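Local coordinates for beta-mannosidase (Trichoderma harzianum, PDB 4CVU), which probably hydrolyses terminal beta-linked mannose residues from mannosides, as a fungal beta-mannosidase of glycoside hydrolase family 2, at residues 103-108 against 217-222; 325-330 against 341-346. All coordinates share one frame; numbering follows the deposited sequence.

Contact 1 (103-108 against 217-222); sequences IATWLV and IVQLSK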
loop_
_atom_site.group_PDB
_atom_site.type_symbol
_atom_site.label_atom_id
_atom_site.label_comp_id
_atom_site.label_asym_id
_atom_site.label_seq_id
_atom_site.Cartn_x
_atom_site.Cartn_y
_atom_site.Cartn_z
ATOM N N ILE A 103 12.670 54.274 -6.195
ATOM C CA ILE A 103 12.168 52.969 -6.649
ATOM C C ILE A 103 10.976 52.473 -5.820
ATOM O O ILE A 103 10.968 52.587 -4.605
ATOM C CB ILE A 103 13.333 51.952 -6.654
ATOM C CG1 ILE A 103 14.112 52.096 -7.960
ATOM C CG2 ILE A 103 12.838 50.521 -6.488
ATOM C CD1 ILE A 103 15.516 51.552 -7.905
ATOM N N ALA A 104 9.965 51.943 -6.497
ATOM C CA ALA A 104 8.815 51.351 -5.824
ATOM C C ALA A 104 8.964 49.818 -5.850
ATOM O O ALA A 104 9.182 49.233 -6.914
ATOM C CB ALA A 104 7.518 51.765 -6.496
ATOM N N THR A 105 8.836 49.192 -4.679
ATOM C CA THR A 105 8.959 47.744 -4.552
ATOM C C THR A 105 7.604 47.160 -4.198
ATOM O O THR A 105 7.056 47.472 -3.146
ATOM C CB THR A 105 9.976 47.373 -3.458
ATOM O OG1 THR A 105 11.253 47.962 -3.756
ATOM C CG2 THR A 105 10.161 45.851 -3.354
ATOM N N TRP A 106 7.091 46.288 -5.076
ATOM C CA TRP A 106 5.801 45.627 -4.886
ATOM C C TRP A 106 5.935 44.108 -4.705
ATOM O O TRP A 106 6.795 43.470 -5.304
ATOM C CB TRP A 106 4.898 45.884 -6.099
ATOM C CG TRP A 106 4.462 47.304 -6.241
ATOM C CD1 TRP A 106 5.142 48.313 -6.875
ATOM C CD2 TRP A 106 3.248 47.883 -5.752
ATOM N NE1 TRP A 106 4.424 49.484 -6.811
ATOM C CE2 TRP A 106 3.258 49.253 -6.125
ATOM C CE3 TRP A 106 2.160 47.388 -5.028
ATOM C CZ2 TRP A 106 2.212 50.127 -5.798
ATOM C CZ3 TRP A 106 1.121 48.229 -4.712
ATOM C CH2 TRP A 106 1.156 49.613 -5.085
ATOM N N LEU A 107 5.065 43.555 -3.867
ATOM C CA LEU A 107 4.806 42.113 -3.852
ATOM C C LEU A 107 3.588 41.872 -4.724
ATOM O O LEU A 107 2.546 42.504 -4.537
ATOM C CB LEU A 107 4.524 41.614 -2.432
ATOM C CG LEU A 107 5.591 41.877 -1.373
ATOM C CD1 LEU A 107 5.142 41.368 -0.013
ATOM C CD2 LEU A 107 6.901 41.237 -1.776
ATOM N N VAL A 108 3.713 40.957 -5.674
ATOM C CA VAL A 108 2.571 40.561 -6.493
ATOM C C VAL A 108 2.337 39.067 -6.326
ATOM O O VAL A 108 3.214 38.269 -6.624
ATOM C CB VAL A 108 2.766 40.911 -7.982
ATOM C CG1 VAL A 108 1.515 40.556 -8.772
ATOM C CG2 VAL A 108 3.064 42.407 -8.151
ATOM N N ILE A 217 8.364 39.584 -6.837
ATOM C CA ILE A 217 8.637 40.941 -6.385
ATOM C C ILE A 217 8.968 41.813 -7.579
ATOM O O ILE A 217 9.746 41.415 -8.432
ATOM C CB ILE A 217 9.804 41.024 -5.406
ATOM C CG1 ILE A 217 9.595 40.072 -4.241
ATOM C CG2 ILE A 217 9.888 42.411 -4.833
ATOM C CD1 ILE A 217 10.808 39.896 -3.350
ATOM N N VAL A 218 8.322 42.976 -7.662
ATOM C CA VAL A 218 8.527 43.890 -8.782
ATOM C C VAL A 218 9.113 45.206 -8.260
ATOM O O VAL A 218 8.498 45.849 -7.410
ATOM C CB VAL A 218 7.212 44.191 -9.510
ATOM C CG1 VAL A 218 7.463 45.034 -10.760
ATOM C CG2 VAL A 218 6.495 42.911 -9.879
ATOM N N GLN A 219 10.307 45.568 -8.751
ATOM C CA GLN A 219 10.911 46.878 -8.489
ATOM C C GLN A 219 10.804 47.807 -9.708
ATOM O O GLN A 219 11.353 47.532 -10.776
ATOM C CB GLN A 219 12.355 46.759 -8.010
ATOM C CG GLN A 219 12.432 46.771 -6.496
ATOM C CD GLN A 219 13.844 46.808 -5.955
ATOM O OE1 GLN A 219 14.800 46.408 -6.621
ATOM N NE2 GLN A 219 13.978 47.299 -4.730
ATOM N N LEU A 220 10.068 48.901 -9.514
ATOM C CA LEU A 220 9.769 49.873 -10.578
ATOM C C LEU A 220 10.492 51.190 -10.334
ATOM O O LEU A 220 10.353 51.774 -9.263
ATOM C CB LEU A 220 8.270 50.164 -10.633
ATOM C CG LEU A 220 7.366 48.957 -10.785
ATOM C CD1 LEU A 220 5.921 49.434 -10.732
ATOM C CD2 LEU A 220 7.656 48.201 -12.073
ATOM N N SER A 221 11.234 51.658 -11.338
ATOM C CA SER A 221 11.955 52.933 -11.254
ATOM C C SER A 221 11.141 54.096 -11.841
ATOM O O SER A 221 10.361 53.919 -12.787
ATOM C CB SER A 221 13.319 52.809 -11.939
ATOM O OG SER A 221 13.208 52.169 -13.189
ATOM N N LYS A 222 11.330 55.284 -11.261
ATOM C CA LYS A 222 10.620 56.510 -11.676
ATOM C C LYS A 222 10.817 56.818 -13.154
ATOM O O LYS A 222 11.927 56.756 -13.653
ATOM C CB LYS A 222 11.069 57.720 -10.833
#
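Thr105 and Gln219 face each other as a non-hydrogen-bonded pair of two antiparallel strands, 103-109 and 215-221, the middle strands of a four-stranded sheet in the galactose-binding-like beta-sandwich domain of the enzyme. Their side chains run alongside each other in the same direction, and NE2 of Gln219 donates to OG1 of Thr105 at 3.0 Å. OG1 of Thr105 lies within 2° of the Gln219 amide plane, and the N-H runs to it at 160°. This hydroxyl stands beside the backbone N of Thr105 (chi1 -58°), which leaves CG2 of Thr105 anti to that N and 3.8 Å from CG2 of Ile217. On the same face Ile103 lays CG2 against CG of Gln219 at 3.8 Å, and CD2 of Leu107 meets CG1 of Ile217, the two chains running alongside each other.

The other face carries Ala104, Trp106, Val218 and Leu220. The indole of Trp106 reaches CD1 of Leu220 with its CD1 atom at 4.1 Å, while Val108 CG2 touches Val218 CG2. Below these side chains, Ala104 with Leu220 and Trp106 with Val218 each exchange two backbone hydrogen bonds.

Further out, the amide of Gln219 has a second acceptor, the carbonyl of Ser98, which together with Thr105 fixes its rotation. Leu143 of helix 140-145 packs on both Thr105 and Gln219. On the opposite face Tyr227 and Leu261, from the sheet of the following domain, cover Val108 and Leu220, so this side forms part of the interface between two beta domains. Between the strands, O of Ala104 takes the N-H of Leu220 at 2.8 Å and also receives the CA-H of Gln219, its CA 3.3 Å away.

Contact 2 (325-330 against 341-346); sequences NITVSV and VSQRRV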
loop_
_atom_site.group_PDB
_atom_site.type_symbol
_atom_site.label_atom_id
_atom_site.label_comp_id
_atom_site.label_asym_id
_atom_site.label_seq_id
_atom_site.Cartn_x
_atom_site.Cartn_y
_atom_site.Cartn_z
ATOM N N ASN A 325 -2.332 36.124 -32.008
ATOM C CA ASN A 325 -1.660 36.868 -30.952
ATOM C C ASN A 325 -1.919 38.378 -31.101
ATOM O O ASN A 325 -1.774 38.930 -32.182
ATOM C CB ASN A 325 -0.160 36.565 -30.935
ATOM C CG ASN A 325 0.147 35.123 -30.485
ATOM O OD1 ASN A 325 -0.715 34.437 -29.921
ATOM N ND2 ASN A 325 1.382 34.669 -30.707
ATOM N N ILE A 326 -2.320 39.019 -30.010
ATOM C CA ILE A 326 -2.524 40.444 -29.954
ATOM C C ILE A 326 -1.569 40.974 -28.912
ATOM O O ILE A 326 -1.672 40.616 -27.731
ATOM C CB ILE A 326 -3.996 40.845 -29.656
ATOM C CG1 ILE A 326 -4.131 42.368 -29.483
ATOM C CG2 ILE A 326 -4.546 40.168 -28.421
ATOM C CD1 ILE A 326 -5.566 42.873 -29.483
ATOM N N THR A 327 -0.622 41.799 -29.367
ATOM C CA THR A 327 0.292 42.509 -28.485
ATOM C C THR A 327 -0.166 43.968 -28.406
ATOM O O THR A 327 -0.360 44.628 -29.441
ATOM C CB THR A 327 1.748 42.419 -28.991
ATOM O OG1 THR A 327 2.130 41.045 -29.111
ATOM C CG2 THR A 327 2.711 43.113 -28.045
ATOM N N VAL A 328 -0.348 44.458 -27.179
ATOM C CA VAL A 328 -0.850 45.810 -26.921
ATOM C C VAL A 328 0.232 46.619 -26.237
ATOM O O VAL A 328 0.689 46.235 -25.173
ATOM C CB VAL A 328 -2.080 45.788 -25.987
ATOM C CG1 VAL A 328 -2.575 47.201 -25.717
ATOM C CG2 VAL A 328 -3.201 44.945 -26.567
ATOM N N SER A 329 0.627 47.745 -26.832
ATOM C CA SER A 329 1.661 48.617 -26.263
ATOM C C SER A 329 1.070 49.965 -25.830
ATOM O O SER A 329 0.263 50.564 -26.550
ATOM C CB SER A 329 2.793 48.854 -27.274
ATOM O OG SER A 329 3.321 47.631 -27.767
ATOM N N VAL A 330 1.480 50.427 -24.655
ATOM C CA VAL A 330 1.070 51.713 -24.137
ATOM C C VAL A 330 2.269 52.668 -24.127
ATOM O O VAL A 330 3.290 52.399 -23.497
ATOM C CB VAL A 330 0.477 51.596 -22.721
ATOM C CG1 VAL A 330 0.008 52.956 -22.216
ATOM C CG2 VAL A 330 -0.670 50.596 -22.700
ATOM N N VAL A 341 3.618 46.814 -22.053
ATOM C CA VAL A 341 3.349 45.906 -23.166
ATOM C C VAL A 341 2.653 44.662 -22.616
ATOM O O VAL A 341 3.036 44.151 -21.574
ATOM C CB VAL A 341 4.658 45.529 -23.881
ATOM C CG1 VAL A 341 4.398 44.618 -25.073
ATOM C CG2 VAL A 341 5.385 46.778 -24.339
ATOM N N SER A 342 1.606 44.203 -23.280
ATOM C CA SER A 342 0.859 43.012 -22.827
ATOM C C SER A 342 0.505 42.182 -24.040
ATOM O O SER A 342 0.125 42.731 -25.068
ATOM C CB SER A 342 -0.424 43.422 -22.110
ATOM O OG SER A 342 -1.088 42.297 -21.578
ATOM N N GLN A 343 0.635 40.866 -23.926
ATOM C CA GLN A 343 0.318 39.960 -25.014
ATOM C C GLN A 343 -0.628 38.860 -24.546
ATOM O O GLN A 343 -0.421 38.275 -23.506
ATOM C CB GLN A 343 1.598 39.350 -25.552
ATOM C CG GLN A 343 1.386 38.458 -26.754
ATOM C CD GLN A 343 2.699 37.960 -27.323
ATOM O OE1 GLN A 343 3.717 38.667 -27.287
ATOM N NE2 GLN A 343 2.690 36.744 -27.854
ATOM N N ARG A 344 -1.675 38.621 -25.322
ATOM C CA ARG A 344 -2.587 37.520 -25.120
ATOM C C ARG A 344 -2.827 36.770 -26.432
ATOM O O ARG A 344 -2.625 37.316 -27.518
ATOM C CB ARG A 344 -3.914 38.060 -24.566
ATOM C CG ARG A 344 -3.831 38.632 -23.146
ATOM C CD ARG A 344 -3.354 37.613 -22.127
ATOM N NE ARG A 344 -3.442 38.088 -20.750
ATOM C CZ ARG A 344 -2.474 38.714 -20.086
ATOM N NH1 ARG A 344 -1.319 38.975 -20.645
ATOM N NH2 ARG A 344 -2.669 39.077 -18.834
ATOM N N ARG A 345 -3.282 35.526 -26.336
ATOM C CA ARG A 345 -3.736 34.793 -27.518
ATOM C C ARG A 345 -5.266 34.787 -27.540
ATOM O O ARG A 345 -5.911 34.466 -26.552
ATOM C CB ARG A 345 -3.153 33.380 -27.553
ATOM C CG ARG A 345 -3.517 32.628 -28.829
ATOM C CD ARG A 345 -2.778 31.309 -29.001
ATOM N NE ARG A 345 -3.189 30.321 -28.013
ATOM C CZ ARG A 345 -2.769 29.062 -27.944
ATOM N NH1 ARG A 345 -1.916 28.584 -28.835
ATOM N NH2 ARG A 345 -3.240 28.268 -26.983
ATOM N N VAL A 346 -5.840 35.167 -28.668
ATOM C CA VAL A 346 -7.286 35.391 -28.772
ATOM C C VAL A 346 -7.925 34.713 -29.985
ATOM O O VAL A 346 -7.246 34.255 -30.877
ATOM C CB VAL A 346 -7.594 36.919 -28.814
ATOM C CG1 VAL A 346 -6.991 37.608 -27.601
ATOM C CG2 VAL A 346 -7.063 37.573 -30.090
#
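Near the start of strand 340-346, which forms a beta hairpin with 324-332, Val341 sets CG1 against CG2 of Thr327 at 3.7 Å. Ser342 and Val328 follow as a hydrogen-bonded pair; N of Val328 reaches O of Ser342 at 2.8 Å, and the Ser342 hydroxyl is hydrogen-bonded to OG1 of Thr231. Gln343, extended with CG anti to the backbone N (chi1 -176°), carries its amide past Thr327 to Asn325, whose amide plane is turned 43° from its own. Arg344 pairs with Ile326 through two backbone bonds, and its guanidinium bends back to its own strand, NH1 donating to O of Gln343 from above the carbonyl plane. CG of Arg345 passes 3.5 Å from OD1 of Asn325, and NH2 of Arg345 hydrogen-bonds to OE1 of Glu438 in helix 430-439. Val346 closes the row with CG1 on CG2 of Ile326 at 3.6 Å. This hairpin forms one end of the seven-stranded immunoglobulin-like domain: strand 268-276 flanks 324-332, strands 227-237 and 252-261 cover the face of Ile326, Val328 and Ser342, and His477, a ligand of a bound cadmium ion, touches Arg344 and hydrogen-bonds O of Arg345 through ND1.

Both contacts are antiparallel strand pairs burying nearly equal area, yet they differ in place. Contact 1 joins two central strands far apart in sequence, with a buried amide-hydroxyl bond and apolar packing on the other face. Contact 2 is a local hairpin whose outermost strand lets one face, with Gln343 and Val341, lie open to solvent, while the other face, with Ile326, Val328 and Ser342, is buried; on the open face Arg345 reaches out to Glu438 of helix 430-439. Their centres lie 22 Å apart and they do not touch, about 11 Å between nearest atoms, but strands 227-237 and 252-261 pack against side chains of both, linking the two beta domains.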